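Long-range contacts in putative surface-anchored fimbrial subunit (Corynebacterium diphtheriae, PDB 3HR6), which forms the shaft of a cell-wall-anchored pilus in Corynebacterium diphtheriae as its major pilin, built of tandem Ig-like modules, and probably serves in adhesion: residues Val34-Ser38 with Asn106-Val111; His331-Ala335 with Trp385-Thr390; Glu391-Val395 with Pro409-Glu415. The contacts are given in a common frame with arbitrary orientation. Numbering follows the deposited sequence.

Contact 1: Val34-Ser38 with Asn106-Val111; sequences VDGMS and NGAEAV
Two irregular loop segments meet with Gly36 opposite Ala108 (CA-CA 4.7 Å) and Met37 opposite Gly107 (CA-CA 4.6 Å), the chain bending at Gly36 (phi/psi 79/12) and Ala108 (-61/-37). Two hydrogen bonds join them directly. Ala108 N donates to Gly36 O at 2.7 Å and 164°, and Ser38 OG, on a t rotamer, donates to Asn106 OD1 at 2.7 Å, with Asn106 chi1 at p. A water adds a bridge, donating to Asp35 O (2.6 Å) and Glu109 OE1 (2.9 Å). Glycine is needed at both points of closest approach: a CB on Gly36 would run into Ala108 CB, and one on Gly107 (-66/172) would hit Gly36 O. The pairing lies in the N-terminal D1 domain of the pilin, joining the loop before strand 38-44 to that between strands 97-103 and 111-112; Ser38, which begins its strand, pairs with Glu104 through the backbone. Apolar contact comes from Met37, whose CB points away but whose chain (chi1 m, chi2 m, chi3 104°) folds back to put SD 3.8 Å from Val111 CG2. Met37 CE approaches the backbone carbonyl Glu109 O at van der Waals distance (3.5 Å). His141 of strand 131-143 touches Val34, Met37 and Val111.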
loop_
_atom_site.group_PDB
_atom_site.type_symbol
_atom_site.label_atom_id
_atom_site.label_comp_id
_atom_site.label_asym_id
_atom_site.label_seq_id
_atom_site.Cartn_x
_atom_site.Cartn_y
_atom_site.Cartn_z
ATOM N N VAL A 34 4.859 -11.451 20.758
ATOM C CA VAL A 34 4.221 -11.243 19.470
ATOM C C VAL A 34 4.266 -12.549 18.686
ATOM O O VAL A 34 5.276 -13.267 18.683
ATOM C CB VAL A 34 4.942 -10.123 18.706
ATOM C CG1 VAL A 34 4.348 -9.901 17.283
ATOM C CG2 VAL A 34 4.922 -8.814 19.532
ATOM N N ASP A 35 3.153 -12.894 18.047
ATOM C CA ASP A 35 3.144 -14.060 17.177
ATOM C C ASP A 35 3.506 -13.700 15.748
ATOM O O ASP A 35 3.472 -12.546 15.364
ATOM C CB ASP A 35 1.789 -14.769 17.275
ATOM C CG ASP A 35 1.630 -15.502 18.580
ATOM O OD1 ASP A 35 2.640 -15.931 19.184
ATOM O OD2 ASP A 35 0.486 -15.677 19.010
ATOM N N GLY A 36 3.927 -14.721 14.996
ATOM C CA GLY A 36 4.251 -14.569 13.594
ATOM C C GLY A 36 5.607 -13.959 13.342
ATOM O O GLY A 36 5.892 -13.539 12.235
ATOM N N MET A 37 6.439 -13.870 14.391
ATOM C CA MET A 37 7.771 -13.308 14.233
ATOM C C MET A 37 8.687 -14.444 13.828
ATOM O O MET A 37 8.670 -15.503 14.444
ATOM C CB MET A 37 8.227 -12.615 15.514
ATOM C CG MET A 37 7.364 -11.429 15.888
ATOM S SD MET A 37 7.575 -10.043 14.776
ATOM C CE MET A 37 6.094 -10.103 13.740
ATOM N N SER A 38 9.493 -14.202 12.794
ATOM C CA SER A 38 10.234 -15.254 12.121
ATOM C C SER A 38 11.689 -15.220 12.544
ATOM O O SER A 38 12.335 -14.181 12.490
ATOM C CB SER A 38 10.124 -15.068 10.605
ATOM O OG SER A 38 10.950 -16.021 9.958
ATOM N N ASN A 106 10.732 -11.809 7.143
ATOM C CA ASN A 106 9.570 -12.513 6.592
ATOM C C ASN A 106 8.518 -12.969 7.662
ATOM O O ASN A 106 7.802 -13.990 7.499
ATOM C CB ASN A 106 10.040 -13.704 5.759
ATOM C CG ASN A 106 10.603 -14.824 6.603
ATOM O OD1 ASN A 106 11.035 -14.585 7.725
ATOM N ND2 ASN A 106 10.556 -16.068 6.094
ATOM N N GLY A 107 8.422 -12.217 8.760
ATOM C CA GLY A 107 7.362 -12.448 9.755
ATOM C C GLY A 107 5.994 -12.138 9.193
ATOM O O GLY A 107 5.902 -11.573 8.098
ATOM N N ALA A 108 4.957 -12.476 9.952
ATOM C CA ALA A 108 3.558 -12.253 9.545
ATOM C C ALA A 108 3.298 -10.771 9.349
ATOM O O ALA A 108 2.566 -10.342 8.433
ATOM C CB ALA A 108 2.594 -12.847 10.574
ATOM N N GLU A 109 3.921 -9.971 10.222
ATOM C CA GLU A 109 3.860 -8.521 10.172
ATOM C C GLU A 109 5.280 -7.988 10.059
ATOM O O GLU A 109 6.236 -8.565 10.607
ATOM C CB GLU A 109 3.247 -7.938 11.442
ATOM C CG GLU A 109 1.866 -8.363 11.799
ATOM C CD GLU A 109 1.474 -7.756 13.139
ATOM O OE1 GLU A 109 2.066 -8.157 14.185
ATOM O OE2 GLU A 109 0.612 -6.842 13.126
ATOM N N ALA A 110 5.432 -6.878 9.364
ATOM C CA ALA A 110 6.692 -6.184 9.292
ATOM C C ALA A 110 6.995 -5.436 10.597
ATOM O O ALA A 110 6.133 -4.760 11.163
ATOM C CB ALA A 110 6.666 -5.223 8.136
ATOM N N VAL A 111 8.208 -5.643 11.087
ATOM C CA VAL A 111 8.728 -4.940 12.275
ATOM C C VAL A 111 10.184 -4.478 12.074
ATOM O O VAL A 111 10.888 -4.977 11.198
ATOM C CB VAL A 111 8.666 -5.872 13.515
ATOM C CG1 VAL A 111 7.224 -6.307 13.885
ATOM C CG2 VAL A 111 9.566 -7.135 13.307
HETATM O O HOH W 1 2.626 -10.896 13.486
#

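Contact 2: His331-Ala335 with Trp385-Thr390; sequences HRCEA and WAGKGT
Arg332 reaches from the end of strand 327-333 on an m, m, m rotamer and lays one face of its guanidinium over Trp385 CB, with CZ 3.5 Å from that atom. At the guanidinium edge, Arg332 NE donates to Lys388 O (2.8 Å, 164°) and Arg332 NH2 to the same Lys388 O (3.2 Å, 136°). That carbonyl ends a type II turn from Trp385 to Lys388, closed by Lys388 N to Trp385 O at 2.9 Å, with Gly387 at phi/psi 77/-1. Gly389 (62/-163) comes against Glu334, CA-CA 4.3 Å; a CB there would strike Cys333 O, which accepts from Thr390 N at 2.8 Å. Waters fill the margin: one links Glu334 OE2 (2.6 Å) to Gly389 N (2.9 Å), another Glu334 O (2.8 Å) to Thr390 OG1 (3.1 Å). Trp385 NE1 bonds to His368 O, and its ring meets Phe392 edge-to-face. The type II turn and Gly389-Thr390 lead into strand 391-398, which pairs antiparallel with strand 327-333 in a beta-sheet of an Ig-like module of the pilin.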
loop_
_atom_site.group_PDB
_atom_site.type_symbol
_atom_site.label_atom_id
_atom_site.label_comp_id
_atom_site.label_asym_id
_atom_site.label_seq_id
_atom_site.Cartn_x
_atom_site.Cartn_y
_atom_site.Cartn_z
ATOM N N HIS A 331 -23.612 16.585 -17.377
ATOM C CA HIS A 331 -23.643 17.765 -16.544
ATOM C C HIS A 331 -24.025 17.366 -15.141
ATOM O O HIS A 331 -24.351 16.217 -14.879
ATOM C CB HIS A 331 -24.691 18.742 -17.060
ATOM C CG HIS A 331 -24.239 19.559 -18.231
ATOM N ND1 HIS A 331 -23.403 20.647 -18.091
ATOM C CD2 HIS A 331 -24.535 19.477 -19.549
ATOM C CE1 HIS A 331 -23.216 21.210 -19.272
ATOM N NE2 HIS A 331 -23.884 20.515 -20.180
ATOM N N ARG A 332 -23.976 18.332 -14.240
ATOM C CA ARG A 332 -24.501 18.244 -12.905
ATOM C C ARG A 332 -25.724 19.167 -12.804
ATOM O O ARG A 332 -25.749 20.243 -13.422
ATOM C CB ARG A 332 -23.472 18.677 -11.867
ATOM C CG ARG A 332 -22.222 17.796 -11.824
ATOM C CD ARG A 332 -22.540 16.454 -11.234
ATOM N NE ARG A 332 -22.936 16.519 -9.839
ATOM C CZ ARG A 332 -23.238 15.488 -9.049
ATOM N NH1 ARG A 332 -23.187 14.241 -9.531
ATOM N NH2 ARG A 332 -23.596 15.720 -7.778
ATOM N N CYS A 333 -26.733 18.699 -12.069
ATOM C CA CYS A 333 -27.997 19.395 -11.899
ATOM C C CYS A 333 -28.291 19.589 -10.401
ATOM O O CYS A 333 -27.811 18.810 -9.558
ATOM C CB CYS A 333 -29.114 18.586 -12.600
ATOM S SG CYS A 333 -29.257 18.828 -14.392
ATOM N N GLU A 334 -29.058 20.632 -10.077
ATOM C CA GLU A 334 -29.591 20.863 -8.753
ATOM C C GLU A 334 -30.839 19.998 -8.569
ATOM O O GLU A 334 -31.316 19.364 -9.525
ATOM C CB GLU A 334 -29.932 22.344 -8.555
ATOM C CG GLU A 334 -28.746 23.269 -8.657
ATOM C CD GLU A 334 -27.709 23.081 -7.560
ATOM O OE1 GLU A 334 -27.964 22.379 -6.549
ATOM O OE2 GLU A 334 -26.607 23.664 -7.713
ATOM N N ALA A 335 -31.334 19.971 -7.333
ATOM C CA ALA A 335 -32.533 19.206 -6.938
ATOM C C ALA A 335 -33.778 19.454 -7.781
ATOM O O ALA A 335 -34.582 18.551 -7.943
ATOM C CB ALA A 335 -32.853 19.474 -5.477
ATOM N N TRP A 385 -18.179 14.840 -6.160
ATOM C CA TRP A 385 -19.071 15.852 -6.755
ATOM C C TRP A 385 -19.886 16.618 -5.714
ATOM O O TRP A 385 -20.795 17.384 -6.056
ATOM C CB TRP A 385 -20.011 15.152 -7.759
ATOM C CG TRP A 385 -19.276 14.495 -8.813
ATOM C CD1 TRP A 385 -18.758 13.204 -8.820
ATOM C CD2 TRP A 385 -18.870 15.090 -10.042
ATOM N NE1 TRP A 385 -18.079 12.985 -9.975
ATOM C CE2 TRP A 385 -18.155 14.111 -10.762
ATOM C CE3 TRP A 385 -19.092 16.349 -10.640
ATOM C CZ2 TRP A 385 -17.640 14.347 -12.009
ATOM C CZ3 TRP A 385 -18.578 16.575 -11.876
ATOM C CH2 TRP A 385 -17.850 15.594 -12.560
ATOM N N ALA A 386 -19.583 16.391 -4.443
ATOM C CA ALA A 386 -20.242 17.103 -3.359
ATOM C C ALA A 386 -20.167 18.579 -3.650
ATOM O O ALA A 386 -19.138 19.074 -4.101
ATOM C CB ALA A 386 -19.558 16.793 -2.015
ATOM N N GLY A 387 -21.232 19.278 -3.402
ATOM C CA GLY A 387 -21.221 20.713 -3.698
ATOM C C GLY A 387 -21.376 21.151 -5.155
ATOM O O GLY A 387 -21.409 22.343 -5.425
ATOM N N LYS A 388 -21.493 20.213 -6.100
ATOM C CA LYS A 388 -21.880 20.578 -7.461
ATOM C C LYS A 388 -23.205 19.901 -7.746
ATOM O O LYS A 388 -23.266 18.826 -8.310
ATOM C CB LYS A 388 -20.849 20.124 -8.492
ATOM C CG LYS A 388 -19.467 20.783 -8.363
ATOM C CD LYS A 388 -19.529 22.279 -8.524
ATOM C CE LYS A 388 -18.109 22.876 -8.524
ATOM N NZ LYS A 388 -18.102 24.320 -8.819
ATOM N N GLY A 389 -24.274 20.545 -7.342
ATOM C CA GLY A 389 -25.588 19.974 -7.498
ATOM C C GLY A 389 -25.762 18.687 -6.729
ATOM O O GLY A 389 -25.019 18.373 -5.818
ATOM N N THR A 390 -26.796 17.956 -7.110
ATOM C CA THR A 390 -27.173 16.751 -6.418
ATOM C C THR A 390 -27.164 15.520 -7.295
ATOM O O THR A 390 -27.148 14.433 -6.770
ATOM C CB THR A 390 -28.589 16.846 -5.807
ATOM O OG1 THR A 390 -29.575 17.032 -6.832
ATOM C CG2 THR A 390 -28.672 17.984 -4.795
HETATM O O HOH W 2 -24.343 23.354 -6.530
HETATM O O HOH W 3 -30.771 16.571 -9.638
#

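Contact 3: Glu391-Val395 with Pro409-Glu415; sequences EFCLV and PVIVKLE
Strands 391-395 and 410-412 run antiparallel, their axes 4.4 Å apart at closest and 142° between directions. Leu394 and Val410 form a hydrogen-bonded pair (Leu394 N to Val410 O 2.9 Å, Val410 N to Leu394 O 2.8 Å), and Val412 N donates to Phe392 O at 2.9 Å. At the non-hydrogen-bonded pair, Cys393 and Ile411 close to CA-CA 4.3 Å. On that face Cys393 CB rests over the notch of Pro409 CB and Ile411 CD1, 3.8 Å from each. On the other, Leu394 CD1 packs on Val412 CG2 (3.8 Å), and the Phe392 ring, chi1 m, sets CD2 against Leu414 CB at 3.8 Å while Leu414 O lies at the ring edge. Beyond Val412 the chains diverge, and a water fills the gap, bonded to Phe392 N and Leu414 N (2.9 Å each). Strand 410-412 is outermost in its four-stranded sheet, with strand 327-333 across strand 391-398; strands 361-375 and 424-432 cover the face bearing Phe392, Leu394, Val410 and Val412.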
loop_
_atom_site.group_PDB
_atom_site.type_symbol
_atom_site.label_atom_id
_atom_site.label_comp_id
_atom_site.label_asym_id
_atom_site.label_seq_id
_atom_site.Cartn_x
_atom_site.Cartn_y
_atom_site.Cartn_z
ATOM N N GLU A 391 -27.194 15.679 -8.610
ATOM C CA GLU A 391 -27.186 14.522 -9.505
ATOM C C GLU A 391 -26.496 14.866 -10.802
ATOM O O GLU A 391 -26.369 16.033 -11.171
ATOM C CB GLU A 391 -28.633 14.052 -9.861
ATOM C CG GLU A 391 -29.573 13.756 -8.704
ATOM C CD GLU A 391 -29.254 12.511 -7.865
ATOM O OE1 GLU A 391 -28.351 11.700 -8.200
ATOM O OE2 GLU A 391 -29.948 12.359 -6.822
ATOM N N PHE A 392 -26.127 13.822 -11.534
ATOM C CA PHE A 392 -25.771 13.960 -12.918
ATOM C C PHE A 392 -27.014 14.139 -13.787
ATOM O O PHE A 392 -28.157 13.735 -13.438
ATOM C CB PHE A 392 -24.989 12.739 -13.417
ATOM C CG PHE A 392 -23.650 12.555 -12.780
ATOM C CD1 PHE A 392 -22.537 13.302 -13.180
ATOM C CD2 PHE A 392 -23.480 11.631 -11.750
ATOM C CE1 PHE A 392 -21.311 13.135 -12.578
ATOM C CE2 PHE A 392 -22.261 11.459 -11.146
ATOM C CZ PHE A 392 -21.160 12.202 -11.552
ATOM N N CYS A 393 -26.793 14.771 -14.923
ATOM C CA CYS A 393 -27.871 14.866 -15.914
ATOM C C CYS A 393 -27.315 14.973 -17.293
ATOM O O CYS A 393 -26.194 15.377 -17.491
ATOM C CB CYS A 393 -28.821 16.015 -15.597
ATOM S SG CYS A 393 -27.894 17.582 -15.374
ATOM N N LEU A 394 -28.119 14.585 -18.270
ATOM C CA LEU A 394 -27.693 14.642 -19.655
ATOM C C LEU A 394 -28.449 15.741 -20.378
ATOM O O LEU A 394 -29.659 15.891 -20.197
ATOM C CB LEU A 394 -28.006 13.317 -20.324
ATOM C CG LEU A 394 -27.185 12.099 -19.873
ATOM C CD1 LEU A 394 -27.911 10.758 -20.345
ATOM C CD2 LEU A 394 -25.740 12.193 -20.379
ATOM N N VAL A 395 -27.728 16.481 -21.203
ATOM C CA VAL A 395 -28.351 17.495 -22.060
ATOM C C VAL A 395 -28.167 17.045 -23.494
ATOM O O VAL A 395 -27.042 16.800 -23.963
ATOM C CB VAL A 395 -27.714 18.889 -21.862
ATOM C CG1 VAL A 395 -28.195 19.876 -22.977
ATOM C CG2 VAL A 395 -28.006 19.432 -20.481
ATOM N N PRO A 409 -32.749 18.922 -18.960
ATOM C CA PRO A 409 -31.788 17.862 -18.648
ATOM C C PRO A 409 -32.505 16.592 -18.204
ATOM O O PRO A 409 -33.546 16.671 -17.547
ATOM C CB PRO A 409 -30.954 18.464 -17.510
ATOM C CG PRO A 409 -31.095 19.934 -17.679
ATOM C CD PRO A 409 -32.480 20.151 -18.191
ATOM N N VAL A 410 -31.941 15.435 -18.561
ATOM C CA VAL A 410 -32.464 14.135 -18.144
ATOM C C VAL A 410 -31.651 13.702 -16.920
ATOM O O VAL A 410 -30.448 13.441 -17.051
ATOM C CB VAL A 410 -32.316 13.074 -19.266
ATOM C CG1 VAL A 410 -32.843 11.734 -18.819
ATOM C CG2 VAL A 410 -33.035 13.500 -20.542
ATOM N N ILE A 411 -32.307 13.626 -15.758
ATOM C CA ILE A 411 -31.611 13.296 -14.512
ATOM C C ILE A 411 -31.156 11.852 -14.629
ATOM O O ILE A 411 -31.904 10.995 -15.109
ATOM C CB ILE A 411 -32.483 13.479 -13.249
ATOM C CG1 ILE A 411 -32.968 14.929 -13.132
ATOM C CG2 ILE A 411 -31.673 13.092 -11.991
ATOM C CD1 ILE A 411 -31.872 15.944 -13.341
ATOM N N VAL A 412 -29.905 11.612 -14.282
ATOM C CA VAL A 412 -29.360 10.277 -14.245
ATOM C C VAL A 412 -28.788 10.064 -12.850
ATOM O O VAL A 412 -27.862 10.768 -12.450
ATOM C CB VAL A 412 -28.305 10.063 -15.344
ATOM C CG1 VAL A 412 -27.690 8.661 -15.263
ATOM C CG2 VAL A 412 -28.914 10.332 -16.730
ATOM N N LYS A 413 -29.373 9.132 -12.108
ATOM C CA LYS A 413 -28.947 8.772 -10.748
ATOM C C LYS A 413 -27.717 7.877 -10.837
ATOM O O LYS A 413 -27.814 6.738 -11.314
ATOM C CB LYS A 413 -30.072 8.025 -10.010
ATOM C CG LYS A 413 -31.333 8.861 -9.716
ATOM C CD LYS A 413 -32.526 8.004 -9.276
ATOM C CE LYS A 413 -33.478 8.751 -8.318
ATOM N NZ LYS A 413 -34.748 8.007 -8.010
ATOM N N LEU A 414 -26.571 8.400 -10.431
ATOM C CA LEU A 414 -25.321 7.677 -10.470
ATOM C C LEU A 414 -24.490 8.125 -9.302
ATOM O O LEU A 414 -23.960 9.219 -9.316
ATOM C CB LEU A 414 -24.596 7.981 -11.783
ATOM C CG LEU A 414 -23.492 6.968 -12.048
ATOM C CD1 LEU A 414 -24.104 5.651 -12.613
ATOM C CD2 LEU A 414 -22.444 7.585 -12.939
ATOM N N GLU A 415 -24.369 7.274 -8.293
ATOM C CA GLU A 415 -23.643 7.641 -7.089
ATOM C C GLU A 415 -23.101 6.385 -6.428
ATOM O O GLU A 415 -23.580 5.259 -6.673
ATOM C CB GLU A 415 -24.526 8.441 -6.132
ATOM C CG GLU A 415 -25.593 7.644 -5.489
ATOM C CD GLU A 415 -26.435 8.472 -4.533
ATOM O OE1 GLU A 415 -26.812 9.625 -4.888
ATOM O OE2 GLU A 415 -26.739 7.932 -3.437
HETATM O O HOH W 4 -26.512 11.264 -10.150
HETATM O O HOH W 5 -28.295 9.193 -6.985
#

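Contacts 2 and 3 follow one another along the chain and share a sheet, their centres 9 Å apart. The disulfide Cys333 SG to Cys393 SG (2.1 Å) ties them covalently, with a probable hydrogen bond from Cys333 N to Glu391 O (2.8 Å) beside it. Phe392 of contact 3 fits against contact 2, its CE2 3.3 Å from Arg332 NH1 in a cation-pi pair. The calcium ion lies on this side: the side chains of Trp385 and Phe392 are about 8 Å and 12 Å from it, without either being a ligand. Contact 1 stands across the chain's centre in the N-terminal domain, its centre 48 Å from that of contact 2 and 50 Å from that of contact 3, consistent with an elongated row of modules.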